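Local atomic coordinates of intimin adherence protein (Escherichia coli O157:H7, PDB entry 3NCX), a protein that probably fastens the bacterium to host intestinal cells by binding the receptor Tir through the lectin-like domain at its C terminus. Residues Ser43-Gly47 and Thr80-Lys84; Asn55-Ala59 and Asn70-Val75; Met97-Gln103 and Val183-Glu189; Ala104-Ala109 and Trp149-Thr153. The protein carries 1 engineered substitution. All blocks are in the same frame, centred on the assembly; numbering follows the deposited sequence.

Contact 1 (Ser43-Gly47 and Thr80-Lys84); sequences SGGDG and TSGDK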
loop_
_atom_site.group_PDB
_atom_site.type_symbol
_atom_site.label_atom_id
_atom_site.label_comp_id
_atom_site.label_asym_id
_atom_site.label_seq_id
_atom_site.Cartn_x
_atom_site.Cartn_y
_atom_site.Cartn_z
ATOM N N SER A 43 -1.330 23.054 1.914
ATOM C CA SER A 43 -1.988 24.324 1.629
ATOM C C SER A 43 -1.363 25.435 2.462
ATOM O O SER A 43 -0.626 25.168 3.410
ATOM C CB SER A 43 -3.486 24.232 1.916
ATOM O OG SER A 43 -3.729 24.059 3.301
ATOM N N GLY A 44 -1.665 26.681 2.112
ATOM C CA GLY A 44 -1.092 27.820 2.805
ATOM C C GLY A 44 0.358 28.038 2.418
ATOM O O GLY A 44 0.904 27.310 1.589
ATOM N N GLY A 45 0.986 29.044 3.020
ATOM C CA GLY A 45 2.365 29.369 2.710
ATOM C C GLY A 45 2.488 30.019 1.346
ATOM O O GLY A 45 1.539 30.632 0.860
ATOM N N ASP A 46 3.655 29.884 0.723
ATOM C CA ASP A 46 3.887 30.482 -0.587
ATOM C C ASP A 46 3.739 29.472 -1.720
ATOM O O ASP A 46 4.301 29.652 -2.802
ATOM C CB ASP A 46 5.260 31.156 -0.648
ATOM C CG ASP A 46 6.386 30.224 -0.257
ATOM O OD1 ASP A 46 6.237 28.997 -0.426
ATOM O OD2 ASP A 46 7.424 30.724 0.219
ATOM N N GLY A 47 2.988 28.407 -1.463
ATOM C CA GLY A 47 2.645 27.446 -2.496
ATOM C C GLY A 47 3.737 26.463 -2.874
ATOM O O GLY A 47 3.463 25.442 -3.501
ATOM N N THR A 80 7.481 21.461 4.235
ATOM C CA THR A 80 8.058 22.774 4.487
ATOM C C THR A 80 7.811 23.724 3.322
ATOM O O THR A 80 8.329 23.526 2.222
ATOM C CB THR A 80 9.572 22.689 4.762
ATOM O OG1 THR A 80 9.794 22.026 6.012
ATOM C CG2 THR A 80 10.182 24.078 4.823
ATOM N N SER A 81 7.014 24.757 3.573
ATOM C CA SER A 81 6.727 25.769 2.565
ATOM C C SER A 81 7.942 26.663 2.351
ATOM O O SER A 81 8.877 26.657 3.154
ATOM C CB SER A 81 5.519 26.608 2.981
ATOM O OG SER A 81 5.706 27.161 4.273
ATOM N N GLY A 82 7.922 27.432 1.267
ATOM C CA GLY A 82 9.037 28.293 0.928
ATOM C C GLY A 82 9.257 29.400 1.939
ATOM O O GLY A 82 10.368 29.911 2.083
ATOM N N ASP A 83 8.194 29.769 2.645
ATOM C CA ASP A 83 8.260 30.859 3.611
ATOM C C ASP A 83 8.630 30.369 5.009
ATOM O O ASP A 83 8.254 30.980 6.009
ATOM C CB ASP A 83 6.936 31.620 3.645
ATOM C CG ASP A 83 5.748 30.705 3.836
ATOM O OD1 ASP A 83 5.281 30.569 4.986
ATOM O OD2 ASP A 83 5.288 30.115 2.836
ATOM N N LYS A 84 9.362 29.259 5.066
ATOM C CA LYS A 84 9.911 28.750 6.322
ATOM C C LYS A 84 8.863 28.238 7.316
ATOM O O LYS A 84 9.044 28.347 8.530
ATOM C CB LYS A 84 10.796 29.811 6.984
ATOM C CG LYS A 84 12.152 30.005 6.316
ATOM C CD LYS A 84 13.230 29.198 7.025
ATOM C CE LYS A 84 13.382 29.642 8.476
ATOM N NZ LYS A 84 14.386 28.826 9.214
#
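Asp46 and Asp83 reach toward each other from two tight turns, and each carboxylate approaches a backbone N-H of the opposite turn. The amide N of Asp46 donates weakly to Asp83 OD2 (2.7 Å), and in return Gly82 N gives a weak bond to Asp46 OD1 at 2.9 Å; their N-H...O angles, 119° and 129°, are far from straight. Both acids have better partners next door, since Asp46 OD1 is hydrogen-bonded to Thr48 OG1 and Asp83 OD1 to Gln85 NE2. The two side chains slide past one another in opposite directions, and their carboxylates come near each other with their planes almost perpendicular. Glycine suits the backbone here: Gly45, at a positive phi of 73°, belongs to a type II' turn from Gly44 to Gly47 and has no side chain to collide with the carboxylate of Asp83. The facing turn is type I, closed by Lys84 N bonding to Ser81 O at 3.3 Å. On the other turn, Gly44 O accepts a hydrogen bond from Tyr49 OH. Phe8, from the N-terminal segment, touches both acids. In the Ig-like domain the contact lies at one end, where the loop between strands 37-43 and 49-53 meets the turn that joins strand 75-81 to strand 86-91.

Contact 2 (Asn55-Ala59 and Asn70-Val75); sequences NTSIA and NGKGSV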
loop_
_atom_site.group_PDB
_atom_site.type_symbol
_atom_site.label_atom_id
_atom_site.label_comp_id
_atom_site.label_asym_id
_atom_site.label_seq_id
_atom_site.Cartn_x
_atom_site.Cartn_y
_atom_site.Cartn_z
ATOM N N ASN A 55 11.431 8.562 8.843
ATOM C CA ASN A 55 11.787 7.150 8.847
ATOM C C ASN A 55 11.458 6.482 7.516
ATOM O O ASN A 55 10.310 6.113 7.261
ATOM C CB ASN A 55 11.087 6.419 9.995
ATOM C CG ASN A 55 11.738 5.088 10.323
ATOM O OD1 ASN A 55 12.400 4.485 9.479
ATOM N ND2 ASN A 55 11.554 4.626 11.555
ATOM N N THR A 56 12.474 6.333 6.671
ATOM C CA THR A 56 12.303 5.740 5.350
ATOM C C THR A 56 11.926 4.264 5.437
ATOM O O THR A 56 11.244 3.735 4.558
ATOM C CB THR A 56 13.581 5.886 4.501
ATOM O OG1 THR A 56 13.932 7.272 4.395
ATOM C CG2 THR A 56 13.366 5.313 3.107
ATOM N N SER A 57 12.373 3.605 6.499
ATOM C CA SER A 57 12.065 2.196 6.713
ATOM C C SER A 57 10.562 1.958 6.665
ATOM O O SER A 57 10.104 0.894 6.249
ATOM C CB SER A 57 12.625 1.719 8.054
ATOM O OG SER A 57 12.136 0.430 8.384
ATOM N N ILE A 58 9.797 2.955 7.097
ATOM C CA ILE A 58 8.345 2.839 7.127
ATOM C C ILE A 58 7.697 3.444 5.885
ATOM O O ILE A 58 6.791 2.849 5.301
ATOM C CB ILE A 58 7.755 3.478 8.398
ATOM C CG1 ILE A 58 8.222 2.705 9.632
ATOM C CG2 ILE A 58 6.233 3.504 8.330
ATOM C CD1 ILE A 58 7.635 3.206 10.929
ATOM N N ALA A 59 8.169 4.617 5.476
ATOM C CA ALA A 59 7.604 5.286 4.310
ATOM C C ALA A 59 8.557 6.308 3.695
ATOM O O ALA A 59 9.422 6.855 4.377
ATOM C CB ALA A 59 6.278 5.945 4.670
ATOM N N ASN A 70 6.628 1.638 2.723
ATOM C CA ASN A 70 7.731 0.696 2.600
ATOM C C ASN A 70 7.744 -0.360 3.700
ATOM O O ASN A 70 8.240 -1.469 3.499
ATOM C CB ASN A 70 9.068 1.442 2.576
ATOM C CG ASN A 70 9.180 2.407 1.409
ATOM O OD1 ASN A 70 8.712 2.126 0.305
ATOM N ND2 ASN A 70 9.804 3.555 1.651
ATOM N N GLY A 71 7.200 -0.014 4.861
ATOM C CA GLY A 71 7.226 -0.918 5.996
ATOM C C GLY A 71 6.118 -0.688 7.003
ATOM O O GLY A 71 5.624 0.428 7.160
ATOM N N LYS A 72 5.734 -1.758 7.689
ATOM C CA LYS A 72 4.695 -1.699 8.707
ATOM C C LYS A 72 5.168 -0.879 9.903
ATOM O O LYS A 72 6.150 -1.229 10.556
ATOM C CB LYS A 72 4.328 -3.115 9.154
ATOM C CG LYS A 72 3.088 -3.212 10.032
ATOM C CD LYS A 72 2.949 -4.618 10.604
ATOM C CE LYS A 72 1.545 -4.884 11.118
ATOM N NZ LYS A 72 1.155 -3.949 12.204
ATOM N N GLY A 73 4.466 0.215 10.186
ATOM C CA GLY A 73 4.801 1.060 11.318
ATOM C C GLY A 73 4.271 2.476 11.193
ATOM O O GLY A 73 3.685 2.842 10.175
ATOM N N SER A 74 4.479 3.272 12.238
ATOM C CA SER A 74 4.037 4.662 12.250
ATOM C C SER A 74 5.207 5.602 11.983
ATOM O O SER A 74 6.294 5.422 12.533
ATOM C CB SER A 74 3.393 5.010 13.594
ATOM O OG SER A 74 2.390 4.074 13.944
ATOM N N VAL A 75 4.980 6.608 11.145
ATOM C CA VAL A 75 6.032 7.555 10.795
ATOM C C VAL A 75 5.473 8.959 10.591
ATOM O O VAL A 75 4.302 9.130 10.249
ATOM C CB VAL A 75 6.779 7.115 9.520
ATOM C CG1 VAL A 75 5.851 7.183 8.316
ATOM C CG2 VAL A 75 8.014 7.975 9.297
#
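Ile58 presents its carbonyl to the start of the 70-75 loop and its side chain to the rest. Hydrogen bonds come first: Ile58 O accepts from both Asn70 N and Gly71 N, each at 2.9 Å, and the two donors arrive from the same face of the carbonyl plane, well above it. The amide of Asn70 extends the grip, as its ND2 donates almost straight (167°) to Thr56 O at 3.2 Å, with the acceptor in the amide plane and the donor in the carbonyl plane. Asparagine suits the place because its short side-chain amide adds an N-H that reaches Thr56 O. That turn is held internally by Asn55 O, which accepts from Ile58 N and Ala59 N.

With CG1 beside the backbone N (chi1 -65°) and chi2 extended, Ile58 lies over the polar backbone of 73-74. Gly73 adds no bulk there, and its phi of 158° is in practice open only to glycine. Apolar contact proper joins Ile58 CG2 to Val75 CG1 (3.7 Å) and Ala59 CB to that same methyl (3.9 Å). The two loops thus join the approach to strand 59-61 with the link from strand 66-69 to strand 75-81, where Val75 pairs with Ile91 of strand 86-91.

Contact 3 (Met97-Gln103 and Val183-Glu189); sequences MIKVDKQ and VYAVCVE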
loop_
_atom_site.group_PDB
_atom_site.type_symbol
_atom_site.label_atom_id
_atom_site.label_comp_id
_atom_site.label_asym_id
_atom_site.label_seq_id
_atom_site.Cartn_x
_atom_site.Cartn_y
_atom_site.Cartn_z
ATOM N N MET A 97 -0.295 -5.263 6.841
ATOM C CA MET A 97 0.204 -4.843 5.540
ATOM C C MET A 97 0.519 -6.058 4.678
ATOM O O MET A 97 1.049 -7.055 5.167
ATOM C CB MET A 97 1.449 -3.969 5.692
ATOM C CG MET A 97 1.997 -3.454 4.375
ATOM S SD MET A 97 3.630 -2.722 4.549
ATOM C CE MET A 97 4.570 -4.132 5.128
ATOM N N ILE A 98 0.192 -5.966 3.394
ATOM C CA ILE A 98 0.399 -7.075 2.469
ATOM C C ILE A 98 1.716 -6.948 1.707
ATOM O O ILE A 98 2.019 -5.899 1.134
ATOM C CB ILE A 98 -0.782 -7.205 1.480
ATOM C CG1 ILE A 98 -1.646 -8.413 1.842
ATOM C CG2 ILE A 98 -0.290 -7.323 0.050
ATOM C CD1 ILE A 98 -2.259 -8.332 3.217
ATOM N N LYS A 99 2.501 -8.021 1.720
ATOM C CA LYS A 99 3.762 -8.063 0.989
ATOM C C LYS A 99 3.671 -9.065 -0.151
ATOM O O LYS A 99 3.008 -10.093 -0.035
ATOM C CB LYS A 99 4.919 -8.453 1.911
ATOM C CG LYS A 99 5.250 -7.444 2.994
ATOM C CD LYS A 99 6.503 -7.864 3.751
ATOM C CE LYS A 99 6.798 -6.921 4.908
ATOM N NZ LYS A 99 8.020 -7.326 5.661
ATOM N N VAL A 100 4.347 -8.765 -1.251
ATOM C CA VAL A 100 4.360 -9.666 -2.392
ATOM C C VAL A 100 5.769 -10.192 -2.636
ATOM O O VAL A 100 6.642 -9.461 -3.105
ATOM C CB VAL A 100 3.844 -8.975 -3.668
ATOM C CG1 VAL A 100 3.721 -9.981 -4.800
ATOM C CG2 VAL A 100 2.506 -8.305 -3.403
ATOM N N ASP A 101 5.988 -11.459 -2.300
ATOM C CA ASP A 101 7.265 -12.108 -2.559
ATOM C C ASP A 101 7.236 -12.807 -3.913
ATOM O O ASP A 101 6.376 -12.524 -4.745
ATOM C CB ASP A 101 7.607 -13.096 -1.443
ATOM C CG ASP A 101 8.145 -12.406 -0.199
ATOM O OD1 ASP A 101 7.340 -11.838 0.568
ATOM O OD2 ASP A 101 9.377 -12.434 0.011
ATOM N N LYS A 102 8.177 -13.715 -4.134
ATOM C CA LYS A 102 8.274 -14.402 -5.417
ATOM C C LYS A 102 7.194 -15.472 -5.577
ATOM O O LYS A 102 6.484 -15.800 -4.627
ATOM C CB LYS A 102 9.667 -15.011 -5.597
ATOM C CG LYS A 102 10.130 -15.884 -4.441
ATOM C CD LYS A 102 11.496 -16.491 -4.733
ATOM C CE LYS A 102 12.076 -17.189 -3.511
ATOM N NZ LYS A 102 11.210 -18.303 -3.038
ATOM N N GLN A 103 7.073 -16.004 -6.791
ATOM C CA GLN A 103 6.099 -17.050 -7.078
ATOM C C GLN A 103 6.580 -18.389 -6.535
ATOM O O GLN A 103 7.776 -18.684 -6.558
ATOM C CB GLN A 103 5.850 -17.152 -8.584
ATOM C CG GLN A 103 5.354 -15.863 -9.224
ATOM C CD GLN A 103 5.072 -16.019 -10.708
ATOM O OE1 GLN A 103 5.351 -17.061 -11.298
ATOM N NE2 GLN A 103 4.515 -14.980 -11.316
ATOM N N VAL A 183 1.880 -18.334 -9.312
ATOM C CA VAL A 183 1.163 -17.863 -8.130
ATOM C C VAL A 183 2.125 -17.237 -7.126
ATOM O O VAL A 183 3.088 -17.874 -6.698
ATOM C CB VAL A 183 0.380 -18.996 -7.443
ATOM C CG1 VAL A 183 -0.459 -18.437 -6.309
ATOM C CG2 VAL A 183 -0.498 -19.722 -8.450
ATOM N N TYR A 184 1.859 -15.988 -6.754
ATOM C CA TYR A 184 2.737 -15.251 -5.850
ATOM C C TYR A 184 2.503 -15.602 -4.386
ATOM O O TYR A 184 1.371 -15.838 -3.967
ATOM C CB TYR A 184 2.571 -13.742 -6.049
ATOM C CG TYR A 184 3.202 -13.223 -7.317
ATOM C CD1 TYR A 184 2.510 -13.245 -8.518
ATOM C CD2 TYR A 184 4.493 -12.713 -7.314
ATOM C CE1 TYR A 184 3.082 -12.774 -9.682
ATOM C CE2 TYR A 184 5.075 -12.240 -8.472
ATOM C CZ TYR A 184 4.365 -12.272 -9.654
ATOM O OH TYR A 184 4.938 -11.801 -10.814
ATOM N N ALA A 185 3.585 -15.632 -3.615
ATOM C CA ALA A 185 3.490 -15.825 -2.175
ATOM C C ALA A 185 3.289 -14.477 -1.495
ATOM O O ALA A 185 4.240 -13.714 -1.322
ATOM C CB ALA A 185 4.741 -16.506 -1.645
ATOM N N VAL A 186 2.048 -14.183 -1.124
ATOM C CA VAL A 186 1.729 -12.914 -0.481
ATOM C C VAL A 186 1.672 -13.061 1.036
ATOM O O VAL A 186 0.808 -13.753 1.576
ATOM C CB VAL A 186 0.401 -12.324 -1.000
ATOM C CG1 VAL A 186 0.039 -11.071 -0.222
ATOM C CG2 VAL A 186 0.503 -12.014 -2.484
ATOM N N CYS A 187 2.604 -12.405 1.716
ATOM C CA CYS A 187 2.673 -12.461 3.167
ATOM C C CYS A 187 1.823 -11.362 3.786
ATOM O O CYS A 187 1.930 -10.193 3.413
ATOM C CB CYS A 187 4.122 -12.333 3.643
ATOM S SG CYS A 187 5.247 -13.579 2.964
ATOM N N VAL A 188 0.970 -11.745 4.726
ATOM C CA VAL A 188 0.164 -10.781 5.455
ATOM C C VAL A 188 0.798 -10.530 6.813
ATOM O O VAL A 188 0.745 -11.384 7.698
ATOM C CB VAL A 188 -1.275 -11.277 5.644
ATOM C CG1 VAL A 188 -2.082 -10.266 6.440
ATOM C CG2 VAL A 188 -1.919 -11.536 4.294
ATOM N N GLU A 189 1.405 -9.360 6.968
ATOM C CA GLU A 189 2.116 -9.029 8.196
ATOM C C GLU A 189 1.566 -7.765 8.850
ATOM O O GLU A 189 1.052 -7.810 9.968
ATOM C CB GLU A 189 3.612 -8.876 7.914
ATOM C CG GLU A 189 4.231 -10.090 7.236
ATOM C CD GLU A 189 5.731 -9.959 7.047
ATOM O OE1 GLU A 189 6.303 -8.939 7.487
ATOM O OE2 GLU A 189 6.337 -10.879 6.458
ATOM O OXT GLU A 189 1.615 -6.676 8.280
HETATM O O HOH W 1 7.365 -10.905 3.795
#
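Ile98 and Val100 face Val188 and Val186 across an antiparallel pair of strands, and this apolar face is the tightly packed part. Ile98 CG1 touches Val186 CG1 at 3.8 Å, and both residues are buried under helix 121-131: Leu124 touches both, Ile127 adds to the cover of Ile98, and Val123 meets Val188. Branched aliphatic residues suit such a side. Lys99 and Cys187 exchange two backbone bonds, and at the terminus Met97 N donates to Glu189 OXT (2.8 Å) while Glu189 N returns a bond to Met97 O. Further along, a beta bulge shifts the register by one: Asp101 N bonds to Ala185 O, but Ala185 N turns to Lys102 O.

On the opposite face helix 106-112 packs on Ala185 and Asp101, and the loose part is the polar rim. Lys99 stretches out fully and crosses Glu189 at about a right angle, its NZ meeting OE1 at 3.0 Å from above the carboxylate plane in a salt bridge. A water sits 2.9 Å from Glu189 OE2 and makes at most a weak bond to Asp101 OD1. Lys102, in the bulge, is exposed.

Past the bulge the ladder ends with Gln103, whose CG lies over the centre of the Tyr184 ring (3.6 Å, CH-pi), while Asp101 O lies at the ring edge.

Cys187 also forms a disulfide with Cys113, just after helix 106-112. First and last strands paired, the last tied by a disulfide to the region of the first helix, are the closure characteristic of the C-type lectin-like fold.

Contact 4 (Ala104-Ala109 and Trp149-Thr153); sequences AYYADA and WIKQT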
loop_
_atom_site.group_PDB
_atom_site.type_symbol
_atom_site.label_atom_id
_atom_site.label_comp_id
_atom_site.label_asym_id
_atom_site.label_seq_id
_atom_site.Cartn_x
_atom_site.Cartn_y
_atom_site.Cartn_z
ATOM N N ALA A 104 5.641 -19.195 -6.046
ATOM C CA ALA A 104 5.965 -20.488 -5.453
ATOM C C ALA A 104 4.718 -21.357 -5.327
ATOM O O ALA A 104 3.601 -20.884 -5.529
ATOM C CB ALA A 104 6.613 -20.293 -4.087
ATOM N N TYR A 105 4.912 -22.630 -4.997
ATOM C CA TYR A 105 3.789 -23.521 -4.737
ATOM C C TYR A 105 3.276 -23.262 -3.327
ATOM O O TYR A 105 3.977 -22.663 -2.513
ATOM C CB TYR A 105 4.204 -24.983 -4.897
ATOM C CG TYR A 105 4.699 -25.329 -6.283
ATOM C CD1 TYR A 105 4.306 -24.585 -7.388
ATOM C CD2 TYR A 105 5.562 -26.396 -6.486
ATOM C CE1 TYR A 105 4.755 -24.896 -8.655
ATOM C CE2 TYR A 105 6.018 -26.715 -7.749
ATOM C CZ TYR A 105 5.613 -25.962 -8.831
ATOM O OH TYR A 105 6.066 -26.279 -10.093
ATOM N N TYR A 106 2.058 -23.707 -3.039
ATOM C CA TYR A 106 1.433 -23.405 -1.755
ATOM C C TYR A 106 2.344 -23.711 -0.569
ATOM O O TYR A 106 2.588 -22.845 0.272
ATOM C CB TYR A 106 0.102 -24.143 -1.589
ATOM C CG TYR A 106 -0.631 -23.741 -0.328
ATOM C CD1 TYR A 106 -0.391 -24.390 0.876
ATOM C CD2 TYR A 106 -1.547 -22.698 -0.339
ATOM C CE1 TYR A 106 -1.051 -24.018 2.031
ATOM C CE2 TYR A 106 -2.212 -22.320 0.811
ATOM C CZ TYR A 106 -1.960 -22.983 1.993
ATOM O OH TYR A 106 -2.621 -22.609 3.140
ATOM N N ALA A 107 2.837 -24.943 -0.504
ATOM C CA ALA A 107 3.685 -25.370 0.605
ATOM C C ALA A 107 4.880 -24.437 0.803
ATOM O O ALA A 107 5.197 -24.050 1.926
ATOM C CB ALA A 107 4.152 -26.800 0.394
ATOM N N ASP A 108 5.533 -24.077 -0.297
ATOM C CA ASP A 108 6.693 -23.196 -0.247
ATOM C C ASP A 108 6.294 -21.777 0.149
ATOM O O ASP A 108 6.989 -21.120 0.924
ATOM C CB ASP A 108 7.412 -23.188 -1.597
ATOM C CG ASP A 108 8.642 -22.302 -1.600
ATOM O OD1 ASP A 108 9.256 -22.128 -0.525
ATOM O OD2 ASP A 108 8.998 -21.779 -2.678
ATOM N N ALA A 109 5.174 -21.310 -0.390
ATOM C CA ALA A 109 4.664 -19.985 -0.058
ATOM C C ALA A 109 4.417 -19.885 1.439
ATOM O O ALA A 109 4.629 -18.835 2.048
ATOM C CB ALA A 109 3.386 -19.700 -0.829
ATOM N N TRP A 149 -1.931 -16.691 -3.167
ATOM C CA TRP A 149 -2.436 -17.832 -2.411
ATOM C C TRP A 149 -3.323 -17.374 -1.260
ATOM O O TRP A 149 -3.048 -16.363 -0.617
ATOM C CB TRP A 149 -1.284 -18.669 -1.844
ATOM C CG TRP A 149 -0.563 -19.518 -2.849
ATOM C CD1 TRP A 149 0.728 -19.371 -3.271
ATOM C CD2 TRP A 149 -1.086 -20.653 -3.549
ATOM N NE1 TRP A 149 1.039 -20.342 -4.191
ATOM C CE2 TRP A 149 -0.057 -21.142 -4.381
ATOM C CE3 TRP A 149 -2.325 -21.303 -3.554
ATOM C CZ2 TRP A 149 -0.231 -22.249 -5.213
ATOM C CZ3 TRP A 149 -2.494 -22.402 -4.379
ATOM C CH2 TRP A 149 -1.452 -22.864 -5.197
ATOM N N ILE A 150 -4.393 -18.119 -1.008
ATOM C CA ILE A 150 -5.178 -17.946 0.207
ATOM C C ILE A 150 -4.884 -19.142 1.103
ATOM O O ILE A 150 -4.677 -20.248 0.606
ATOM C CB ILE A 150 -6.698 -17.868 -0.081
ATOM C CG1 ILE A 150 -7.093 -16.475 -0.571
ATOM C CG2 ILE A 150 -7.499 -18.187 1.172
ATOM C CD1 ILE A 150 -6.568 -16.122 -1.936
ATOM N N LYS A 151 -4.841 -18.924 2.414
ATOM C CA LYS A 151 -4.602 -20.023 3.344
ATOM C C LYS A 151 -5.661 -21.106 3.168
ATOM O O LYS A 151 -6.854 -20.856 3.346
ATOM C CB LYS A 151 -4.581 -19.528 4.789
ATOM C CG LYS A 151 -4.305 -20.626 5.805
ATOM C CD LYS A 151 -4.105 -20.060 7.200
ATOM C CE LYS A 151 -3.882 -21.170 8.212
ATOM N NZ LYS A 151 -2.726 -22.034 7.843
ATOM N N GLN A 152 -5.217 -22.308 2.815
ATOM C CA GLN A 152 -6.127 -23.404 2.497
ATOM C C GLN A 152 -6.907 -23.895 3.713
ATOM O O GLN A 152 -6.354 -24.041 4.803
ATOM C CB GLN A 152 -5.367 -24.567 1.848
ATOM C CG GLN A 152 -4.308 -25.204 2.735
ATOM C CD GLN A 152 -3.591 -26.357 2.055
ATOM O OE1 GLN A 152 -2.796 -27.061 2.676
ATOM N NE2 GLN A 152 -3.871 -26.555 0.771
ATOM N N THR A 153 -8.196 -24.149 3.511
ATOM C CA THR A 153 -9.052 -24.667 4.570
ATOM C C THR A 153 -8.650 -26.092 4.936
ATOM O O THR A 153 -7.746 -26.669 4.330
ATOM C CB THR A 153 -10.536 -24.666 4.153
ATOM O OG1 THR A 153 -10.768 -25.710 3.198
ATOM C CG2 THR A 153 -10.921 -23.326 3.547
#
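Tyr106 and Trp149 meet where the backbone of 104-109 passes from an extended arm into a helix, with Tyr105 at its N-cap, while 149-153 leaves strand 147-149 in an extended course. In this C-type lectin-like domain the contact joins the first helix to the link between strand 147-149 and helix 154-159. Trp149 is clasped at edge and face. Its NE1 donates almost straight (173°) to Ala104 O at 2.9 Å, with the acceptor lying in the indole plane, so a buried N-H is satisfied and the rotation of the ring is fixed. Over the six-membered ring sits Tyr106 CB, 3.9 Å from the centroid, and the phenol turns its edge toward the indole face in an offset pair, the planes at 89°. Ala109, one helical turn on, is small enough to bring CB to 3.6 Å from Trp149 CD1.

Because Tyr106 CG is anti to the backbone N (chi1 -174°), the ring reaches along the 150-152 backbone. The amide of Gln152 stacks over one face of the phenol, its NE2 displaced toward the rim and bonded weakly to Val161 O. At the end of the phenol, Tyr106 OH accepts a bond from Gln152 N at 2.6 Å.

In the fold
From the N terminus the chain first enters the Ig-like domain. Contact 1 closes a loop of 32 residues between Gly47 and Thr80 at the end remote from the lectin-like domain, and contact 2 lies wholly within that loop, their centres about 25 Å apart. Contact 3 opens after both have closed and joins the first and last strands of the lectin-like domain; contact 4 falls within its span, because 104-109 and 149-153 both lie between Gln103 and Val183. Helix 106-112 directly follows strand 97-103, and contacts 3 and 4 touch, with Val183 O probably hydrogen-bonded to Ala104 N. None of the loops cross. Lys72 of contact 2 packs on Met97 and Glu189 of contact 3 at the junction of the two domains.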